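Local coordinates for protein esterase (uncultured bacterium pCosCE1, PDB 7ATL) that hydrolyses carboxylic esters as a family VIII carboxylesterase of beta-lactamase fold and also shows promiscuous acyltransferase activity, at residues A[24-34]-A[355-366]; A[327-335]-A[374-382]. One frame throughout, in Å; residues are numbered along the deposited sequence.

Contact 1: A[24-34]-A[355-366]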
loop_
_atom_site.group_PDB
_atom_site.type_symbol
_atom_site.label_atom_id
_atom_site.label_comp_id
_atom_site.label_asym_id
_atom_site.label_seq_id
_atom_site.Cartn_x
_atom_site.Cartn_y
_atom_site.Cartn_z
ATOM N N ARG A 24 14.312 17.311 -0.028
ATOM C CA ARG A 24 14.133 15.851 0.199
ATOM C C ARG A 24 12.694 15.493 -0.193
ATOM O O ARG A 24 12.485 14.422 -0.756
ATOM C CB ARG A 24 14.437 15.485 1.656
ATOM C CG ARG A 24 15.884 15.101 1.943
ATOM C CD ARG A 24 16.224 15.304 3.419
ATOM N NE ARG A 24 15.318 14.590 4.314
ATOM C CZ ARG A 24 14.651 15.090 5.360
ATOM N NH1 ARG A 24 14.771 16.352 5.741
ATOM N NH2 ARG A 24 13.863 14.290 6.056
ATOM N N ILE A 25 11.760 16.399 0.079
ATOM C CA ILE A 25 10.301 16.291 -0.204
ATOM C C ILE A 25 9.891 17.541 -0.984
ATOM O O ILE A 25 10.380 18.638 -0.660
ATOM C CB ILE A 25 9.516 16.162 1.120
ATOM C CG1 ILE A 25 9.929 14.903 1.878
ATOM C CG2 ILE A 25 8.007 16.206 0.909
ATOM C CD1 ILE A 25 9.735 13.618 1.081
ATOM N N VAL A 26 9.014 17.374 -1.960
ATOM C CA VAL A 26 8.474 18.472 -2.800
ATOM C C VAL A 26 7.190 18.990 -2.147
ATOM O O VAL A 26 7.024 20.248 -2.042
ATOM C CB VAL A 26 8.253 17.954 -4.229
ATOM C CG1 VAL A 26 7.490 18.950 -5.098
ATOM C CG2 VAL A 26 9.588 17.569 -4.853
ATOM N N GLY A 27 6.324 18.056 -1.748
ATOM C CA GLY A 27 5.036 18.316 -1.077
ATOM C C GLY A 27 4.539 17.094 -0.316
ATOM O O GLY A 27 4.911 15.944 -0.665
ATOM N N SER A 28 3.745 17.312 0.727
ATOM C CA SER A 28 3.152 16.226 1.553
ATOM C C SER A 28 1.819 16.696 2.116
ATOM O O SER A 28 1.610 17.921 2.225
ATOM C CB SER A 28 4.070 15.746 2.655
ATOM O OG SER A 28 4.089 16.667 3.733
ATOM N N VAL A 29 0.947 15.733 2.384
ATOM C CA VAL A 29 -0.233 15.880 3.272
ATOM C C VAL A 29 -0.067 14.878 4.412
ATOM O O VAL A 29 0.063 13.693 4.108
ATOM C CB VAL A 29 -1.523 15.643 2.484
ATOM C CG1 VAL A 29 -2.742 15.747 3.387
ATOM C CG2 VAL A 29 -1.619 16.599 1.313
ATOM N N VAL A 30 -0.019 15.352 5.654
ATOM C CA VAL A 30 0.156 14.525 6.885
ATOM C C VAL A 30 -1.051 14.732 7.813
ATOM O O VAL A 30 -1.317 15.882 8.182
ATOM C CB VAL A 30 1.464 14.875 7.612
ATOM C CG1 VAL A 30 1.542 14.180 8.957
ATOM C CG2 VAL A 30 2.695 14.564 6.774
ATOM N N LEU A 31 -1.730 13.648 8.181
ATOM C CA LEU A 31 -2.918 13.629 9.078
ATOM C C LEU A 31 -2.613 12.758 10.315
ATOM O O LEU A 31 -2.022 11.648 10.172
ATOM C CB LEU A 31 -4.117 13.069 8.312
ATOM C CG LEU A 31 -4.505 13.775 7.009
ATOM C CD1 LEU A 31 -5.799 13.193 6.439
ATOM C CD2 LEU A 31 -4.664 15.273 7.185
ATOM N N ILE A 32 -2.972 13.230 11.508
ATOM C CA ILE A 32 -2.836 12.448 12.769
ATOM C C ILE A 32 -4.161 12.512 13.529
ATOM O O ILE A 32 -4.683 13.636 13.724
ATOM C CB ILE A 32 -1.664 12.948 13.628
ATOM C CG1 ILE A 32 -0.353 12.933 12.847
ATOM C CG2 ILE A 32 -1.575 12.146 14.918
ATOM C CD1 ILE A 32 0.608 14.001 13.286
ATOM N N ALA A 33 -4.668 11.341 13.920
ATOM C CA ALA A 33 -5.854 11.159 14.780
ATOM C C ALA A 33 -5.398 10.552 16.105
ATOM O O ALA A 33 -4.434 9.755 16.094
ATOM C CB ALA A 33 -6.856 10.272 14.083
ATOM N N ARG A 34 -6.026 10.958 17.207
ATOM C CA ARG A 34 -5.988 10.193 18.479
ATOM C C ARG A 34 -7.424 9.882 18.890
ATOM O O ARG A 34 -8.281 10.802 18.850
ATOM C CB ARG A 34 -5.226 10.934 19.576
ATOM C CG ARG A 34 -4.962 10.060 20.794
ATOM C CD ARG A 34 -4.405 10.859 21.942
ATOM N NE ARG A 34 -3.083 11.340 21.568
ATOM C CZ ARG A 34 -2.741 12.619 21.376
ATOM N NH1 ARG A 34 -3.620 13.602 21.532
ATOM N NH2 ARG A 34 -1.500 12.910 21.030
ATOM N N ILE A 355 -3.577 5.851 18.141
ATOM C CA ILE A 355 -3.238 6.899 17.131
ATOM C C ILE A 355 -3.125 6.283 15.729
ATOM O O ILE A 355 -2.710 5.127 15.606
ATOM C CB ILE A 355 -1.970 7.703 17.506
ATOM C CG1 ILE A 355 -0.715 6.844 17.477
ATOM C CG2 ILE A 355 -2.105 8.432 18.843
ATOM C CD1 ILE A 355 0.442 7.587 16.902
ATOM N N SER A 356 -3.530 7.040 14.712
ATOM C CA SER A 356 -3.337 6.733 13.276
ATOM C C SER A 356 -2.552 7.897 12.652
ATOM O O SER A 356 -2.779 9.083 13.008
ATOM C CB SER A 356 -4.646 6.476 12.567
ATOM O OG SER A 356 -5.436 5.485 13.216
ATOM N N VAL A 357 -1.613 7.563 11.779
ATOM C CA VAL A 357 -0.742 8.531 11.059
ATOM C C VAL A 357 -0.829 8.209 9.573
ATOM O O VAL A 357 -0.685 7.059 9.220
ATOM C CB VAL A 357 0.699 8.453 11.581
ATOM C CG1 VAL A 357 1.678 9.269 10.750
ATOM C CG2 VAL A 357 0.740 8.869 13.040
ATOM N N VAL A 358 -1.093 9.208 8.753
ATOM C CA VAL A 358 -1.039 9.110 7.266
ATOM C C VAL A 358 -0.059 10.179 6.769
ATOM O O VAL A 358 -0.235 11.367 7.102
ATOM C CB VAL A 358 -2.433 9.282 6.639
ATOM C CG1 VAL A 358 -2.325 9.470 5.135
ATOM C CG2 VAL A 358 -3.346 8.119 6.970
ATOM N N ALA A 359 0.941 9.772 6.007
ATOM C CA ALA A 359 1.994 10.664 5.485
ATOM C C ALA A 359 2.150 10.413 3.985
ATOM O O ALA A 359 2.981 9.566 3.604
ATOM C CB ALA A 359 3.260 10.391 6.239
ATOM N N LEU A 360 1.322 11.073 3.177
ATOM C CA LEU A 360 1.366 10.972 1.692
ATOM C C LEU A 360 2.340 12.018 1.171
ATOM O O LEU A 360 2.238 13.161 1.615
ATOM C CB LEU A 360 -0.043 11.197 1.128
ATOM C CG LEU A 360 -1.101 10.191 1.593
ATOM C CD1 LEU A 360 -2.352 10.293 0.731
ATOM C CD2 LEU A 360 -0.585 8.758 1.585
ATOM N N THR A 361 3.273 11.636 0.309
ATOM C CA THR A 361 4.167 12.595 -0.401
ATOM C C THR A 361 4.144 12.302 -1.898
ATOM O O THR A 361 3.625 11.275 -2.317
ATOM C CB THR A 361 5.619 12.625 0.118
ATOM O OG1 THR A 361 6.444 11.732 -0.627
ATOM C CG2 THR A 361 5.746 12.319 1.596
ATOM N N ASN A 362 4.701 13.219 -2.664
ATOM C CA ASN A 362 4.763 13.125 -4.133
ATOM C C ASN A 362 6.225 12.891 -4.480
ATOM O O ASN A 362 6.596 13.187 -5.600
ATOM C CB ASN A 362 4.193 14.390 -4.768
ATOM C CG ASN A 362 5.007 15.624 -4.433
ATOM O OD1 ASN A 362 6.036 15.539 -3.759
ATOM N ND2 ASN A 362 4.576 16.771 -4.929
ATOM N N THR A 363 7.008 12.372 -3.540
ATOM C CA THR A 363 8.471 12.197 -3.691
ATOM C C THR A 363 8.875 10.750 -3.369
ATOM O O THR A 363 8.931 10.380 -2.191
ATOM C CB THR A 363 9.181 13.238 -2.823
ATOM O OG1 THR A 363 8.705 14.511 -3.269
ATOM C CG2 THR A 363 10.690 13.155 -2.924
ATOM N N ALA A 364 9.171 9.957 -4.394
ATOM C CA ALA A 364 9.752 8.600 -4.276
ATOM C C ALA A 364 11.272 8.709 -4.378
ATOM O O ALA A 364 11.758 9.458 -5.222
ATOM C CB ALA A 364 9.184 7.758 -5.384
ATOM N N PHE A 365 12.048 8.015 -3.535
ATOM C CA PHE A 365 11.583 7.126 -2.493
ATOM C C PHE A 365 11.681 7.790 -1.117
ATOM O O PHE A 365 11.515 7.053 -0.146
ATOM C CB PHE A 365 12.418 5.845 -2.523
ATOM C CG PHE A 365 12.474 5.234 -3.898
ATOM C CD1 PHE A 365 11.400 4.495 -4.377
ATOM C CD2 PHE A 365 13.563 5.457 -4.730
ATOM C CE1 PHE A 365 11.419 3.977 -5.661
ATOM C CE2 PHE A 365 13.586 4.926 -6.007
ATOM C CZ PHE A 365 12.512 4.192 -6.471
ATOM N N GLU A 366 11.932 9.100 -1.008
ATOM C CA GLU A 366 12.147 9.738 0.325
ATOM C C GLU A 366 10.893 9.503 1.185
ATOM O O GLU A 366 11.042 9.048 2.313
ATOM C CB GLU A 366 12.549 11.217 0.199
ATOM C CG GLU A 366 12.721 11.958 1.530
ATOM C CD GLU A 366 13.829 11.522 2.483
ATOM O OE1 GLU A 366 14.807 10.903 2.039
ATOM O OE2 GLU A 366 13.711 11.818 3.688
#
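Arg-24 and Glu-366 meet with their flat groups almost perpendicular, the guanidinium and carboxylate planes lying 87° apart. NE of Arg-24 comes down on OE2 of Glu-366 from above the carboxylate plane at 3.3 Å, and NH2 of Arg-24 adds a weak bond to the same oxygen, which also accepts from the backbone N of Tyr-372. Behind this salt bridge, CD1 of Ile-25 packs against CG of Glu-366 at 3.4 Å, the two side chains crossing at about a right angle. OG1 of Thr-363 lies beside its own backbone N (chi1 -57°), where it receives the N-H of Val-26 at 3.2 Å and gives its proton to OD1 of Asn-362.

Beyond this end the strands pair antiparallel from Ser-28 with Thr-361 to Arg-34 with Ile-355. Side chains alternate between faces. CG2 of Val-30 rests 4.2 Å from CB of Ala-359, on the face where helix 372-381 packs; Ser-28 OG bonds to Tyr-372 there. Leu-31 and Val-358 stand on the other face, against helix 271-283. Joining a strand from near the N terminus to one from near the C terminus, with helices on both faces, is characteristic of the central sheet of the serine beta-lactamase fold.

Contact 2: A[327-335]-A[374-382]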
loop_
_atom_site.group_PDB
_atom_site.type_symbol
_atom_site.label_atom_id
_atom_site.label_comp_id
_atom_site.label_asym_id
_atom_site.label_seq_id
_atom_site.Cartn_x
_atom_site.Cartn_y
_atom_site.Cartn_z
ATOM N N LEU A 327 13.793 -3.993 19.579
ATOM C CA LEU A 327 14.638 -4.483 18.477
ATOM C C LEU A 327 14.536 -3.512 17.300
ATOM O O LEU A 327 15.561 -3.300 16.656
ATOM C CB LEU A 327 14.163 -5.888 18.117
ATOM C CG LEU A 327 15.046 -6.657 17.138
ATOM C CD1 LEU A 327 16.477 -6.739 17.639
ATOM C CD2 LEU A 327 14.487 -8.053 16.905
ATOM N N ALA A 328 13.352 -2.933 17.049
ATOM C CA ALA A 328 13.024 -2.078 15.874
ATOM C C ALA A 328 13.356 -0.606 16.135
ATOM O O ALA A 328 13.325 0.205 15.168
ATOM C CB ALA A 328 11.568 -2.216 15.520
ATOM N N ALA A 329 13.618 -0.276 17.403
ATOM C CA ALA A 329 14.122 1.042 17.848
ATOM C C ALA A 329 13.152 2.094 17.332
ATOM O O ALA A 329 13.587 2.963 16.589
ATOM C CB ALA A 329 15.525 1.260 17.336
ATOM N N THR A 330 11.878 1.917 17.683
ATOM C CA THR A 330 10.727 2.782 17.341
ATOM C C THR A 330 10.016 3.136 18.645
ATOM O O THR A 330 9.881 2.272 19.516
ATOM C CB THR A 330 9.770 2.069 16.372
ATOM O OG1 THR A 330 8.647 2.902 16.039
ATOM C CG2 THR A 330 9.242 0.765 16.937
ATOM N N PRO A 331 9.477 4.376 18.792
ATOM C CA PRO A 331 8.566 4.700 19.891
ATOM C C PRO A 331 7.168 4.097 19.672
ATOM O O PRO A 331 6.340 4.224 20.550
ATOM C CB PRO A 331 8.506 6.235 19.858
ATOM C CG PRO A 331 8.680 6.564 18.389
ATOM C CD PRO A 331 9.656 5.517 17.879
ATOM N N GLN A 332 6.911 3.483 18.510
ATOM C CA GLN A 332 5.628 2.770 18.258
ATOM C C GLN A 332 5.549 1.587 19.227
ATOM O O GLN A 332 6.586 1.089 19.641
ATOM C CB GLN A 332 5.517 2.272 16.820
ATOM C CG GLN A 332 5.585 3.367 15.778
ATOM C CD GLN A 332 5.944 2.869 14.399
ATOM O OE1 GLN A 332 6.940 2.181 14.183
ATOM N NE2 GLN A 332 5.116 3.245 13.443
ATOM N N HIS A 333 4.346 1.174 19.586
ATOM C CA HIS A 333 4.118 0.084 20.561
ATOM C C HIS A 333 3.794 -1.216 19.808
ATOM O O HIS A 333 3.248 -1.155 18.682
ATOM C CB HIS A 333 3.008 0.474 21.545
ATOM C CG HIS A 333 3.312 1.647 22.424
ATOM N ND1 HIS A 333 3.137 2.945 22.009
ATOM C CD2 HIS A 333 3.682 1.716 23.728
ATOM C CE1 HIS A 333 3.439 3.759 23.002
ATOM N NE2 HIS A 333 3.769 3.033 24.067
ATOM N N ASN A 334 4.074 -2.353 20.436
ATOM C CA ASN A 334 3.743 -3.677 19.877
ATOM C C ASN A 334 2.277 -3.678 19.477
ATOM O O ASN A 334 1.494 -3.069 20.195
ATOM C CB ASN A 334 4.100 -4.787 20.848
ATOM C CG ASN A 334 5.592 -4.846 21.101
ATOM O OD1 ASN A 334 6.430 -4.481 20.278
ATOM N ND2 ASN A 334 5.937 -5.300 22.278
ATOM N N GLY A 335 1.962 -4.314 18.341
ATOM C CA GLY A 335 0.608 -4.388 17.753
ATOM C C GLY A 335 0.378 -3.355 16.652
ATOM O O GLY A 335 -0.690 -3.414 16.011
ATOM N N LEU A 374 10.147 8.453 9.116
ATOM C CA LEU A 374 10.665 8.144 10.478
ATOM C C LEU A 374 10.667 9.399 11.357
ATOM O O LEU A 374 10.318 9.285 12.563
ATOM C CB LEU A 374 12.072 7.555 10.374
ATOM C CG LEU A 374 12.189 6.218 9.634
ATOM C CD1 LEU A 374 13.501 5.514 9.988
ATOM C CD2 LEU A 374 10.982 5.324 9.920
ATOM N N GLN A 375 11.055 10.542 10.796
ATOM C CA GLN A 375 11.123 11.818 11.543
ATOM C C GLN A 375 9.700 12.273 11.834
ATOM O O GLN A 375 9.494 12.882 12.895
ATOM C CB GLN A 375 11.831 12.914 10.757
ATOM C CG GLN A 375 13.321 12.686 10.584
ATOM C CD GLN A 375 13.793 13.505 9.411
ATOM O OE1 GLN A 375 13.025 13.853 8.508
ATOM N NE2 GLN A 375 15.073 13.819 9.411
ATOM N N ILE A 376 8.761 12.012 10.923
ATOM C CA ILE A 376 7.321 12.263 11.202
ATOM C C ILE A 376 6.913 11.369 12.379
ATOM O O ILE A 376 6.350 11.900 13.362
ATOM C CB ILE A 376 6.442 12.024 9.968
ATOM C CG1 ILE A 376 6.734 13.058 8.874
ATOM C CG2 ILE A 376 4.969 12.015 10.377
ATOM C CD1 ILE A 376 6.144 14.434 9.147
ATOM N N ARG A 377 7.227 10.075 12.281
ATOM C CA ARG A 377 6.914 9.058 13.308
ATOM C C ARG A 377 7.374 9.615 14.659
ATOM O O ARG A 377 6.539 9.752 15.583
ATOM C CB ARG A 377 7.591 7.730 12.952
ATOM C CG ARG A 377 7.498 6.681 14.052
ATOM C CD ARG A 377 8.548 5.591 13.966
ATOM N NE ARG A 377 9.900 6.085 14.150
ATOM C CZ ARG A 377 11.001 5.335 14.111
ATOM N NH1 ARG A 377 10.931 4.029 13.899
ATOM N NH2 ARG A 377 12.176 5.911 14.288
ATOM N N ASP A 378 8.651 9.969 14.738
ATOM C CA ASP A 378 9.295 10.571 15.935
ATOM C C ASP A 378 8.539 11.841 16.389
ATOM O O ASP A 378 8.269 11.975 17.603
ATOM C CB ASP A 378 10.781 10.782 15.643
ATOM C CG ASP A 378 11.550 9.476 15.611
ATOM O OD1 ASP A 378 10.892 8.406 15.646
ATOM O OD2 ASP A 378 12.782 9.535 15.586
ATOM N N ALA A 379 8.161 12.734 15.478
ATOM C CA ALA A 379 7.415 13.962 15.832
ATOM C C ALA A 379 6.076 13.596 16.483
ATOM O O ALA A 379 5.631 14.357 17.339
ATOM C CB ALA A 379 7.207 14.847 14.626
ATOM N N VAL A 380 5.436 12.492 16.094
ATOM C CA VAL A 380 4.107 12.120 16.661
ATOM C C VAL A 380 4.281 11.746 18.142
ATOM O O VAL A 380 3.482 12.217 18.961
ATOM C CB VAL A 380 3.434 11.008 15.840
ATOM C CG1 VAL A 380 2.161 10.497 16.501
ATOM C CG2 VAL A 380 3.130 11.488 14.429
ATOM N N TYR A 381 5.324 10.995 18.483
ATOM C CA TYR A 381 5.561 10.477 19.853
ATOM C C TYR A 381 6.466 11.429 20.688
ATOM O O TYR A 381 6.732 11.093 21.854
ATOM C CB TYR A 381 6.143 9.056 19.770
ATOM C CG TYR A 381 5.246 7.980 19.192
ATOM C CD1 TYR A 381 5.284 7.643 17.849
ATOM C CD2 TYR A 381 4.407 7.242 20.001
ATOM C CE1 TYR A 381 4.482 6.639 17.324
ATOM C CE2 TYR A 381 3.604 6.231 19.496
ATOM C CZ TYR A 381 3.637 5.913 18.150
ATOM O OH TYR A 381 2.846 4.900 17.669
ATOM N N GLY A 382 6.959 12.556 20.145
ATOM C CA GLY A 382 7.691 13.603 20.901
ATOM C C GLY A 382 8.856 13.068 21.722
ATOM O O GLY A 382 9.641 12.285 21.203
#
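OG1 of Thr-330 is held by two bonds, both to Gln-332: it accepts that residue's backbone N-H at 3.1 Å, closing an ST turn, and donates to its OE1 at 2.6 Å. NH1 of Arg-377 stands 3.3 Å from OG1 of Thr-330. With chi1 at 180°, this hydroxyl lies opposite the backbone N of Thr-330, turned to the side where the arginine passes at about a right angle.

The guanidinium of Arg-377 is sandwiched, CD of Pro-331 lying over one face near the rim and CD2 of Leu-374 over the other. NE of Arg-377 bonds OD1 of Asp-378 at 2.9 Å, on the syn side of that oxygen but well out of the carboxylate plane, a salt bridge along the same helix that helps fix the rotation of the group. One turn on, the ring of Tyr-381 takes the rest of Pro-331: the proline CG touches CD1 of Tyr-381 at 3.6 Å, and the proline carbonyl O sits over the ring face. CG of Gln-332 lies 3.7 Å from OH of Tyr-381, whose hydroxyl bonds to Asp-350, as does ND1 of His-333; NE2 of Gln-332 bonds to Gln-338. Polar groups thus pair largely within their own segments or with Asp-350 and Gln-338, leaving mainly Pro-331 against the arginine and tyrosine faces, and Gln-332 carbon against the arginine's aliphatic part and the phenol end.

In the fold
Read from the N terminus, the chain lays down helix 3-21 and then strand 27-34, whose partner in contact 1 arrives only after 320 intervening residues; that pairing closes nearly the whole protein into one long loop. Residues 327-335 lie within this loop, but their partner 374-382 follows strand 355-361, so contact 2 closes a loop of 38 residues and the two contacts cross. Contact 1 joins neighbouring strands of the central sheet, whereas contact 2 ties the C-terminal helix to the turn leading into strand 337-341. They meet directly where that helix packs on the sheet, Val-380 touching Ile-32 and Ile-355, and, in the loop before strand 27-34, Arg-24 forms a weak hydrogen bond with Gln-375.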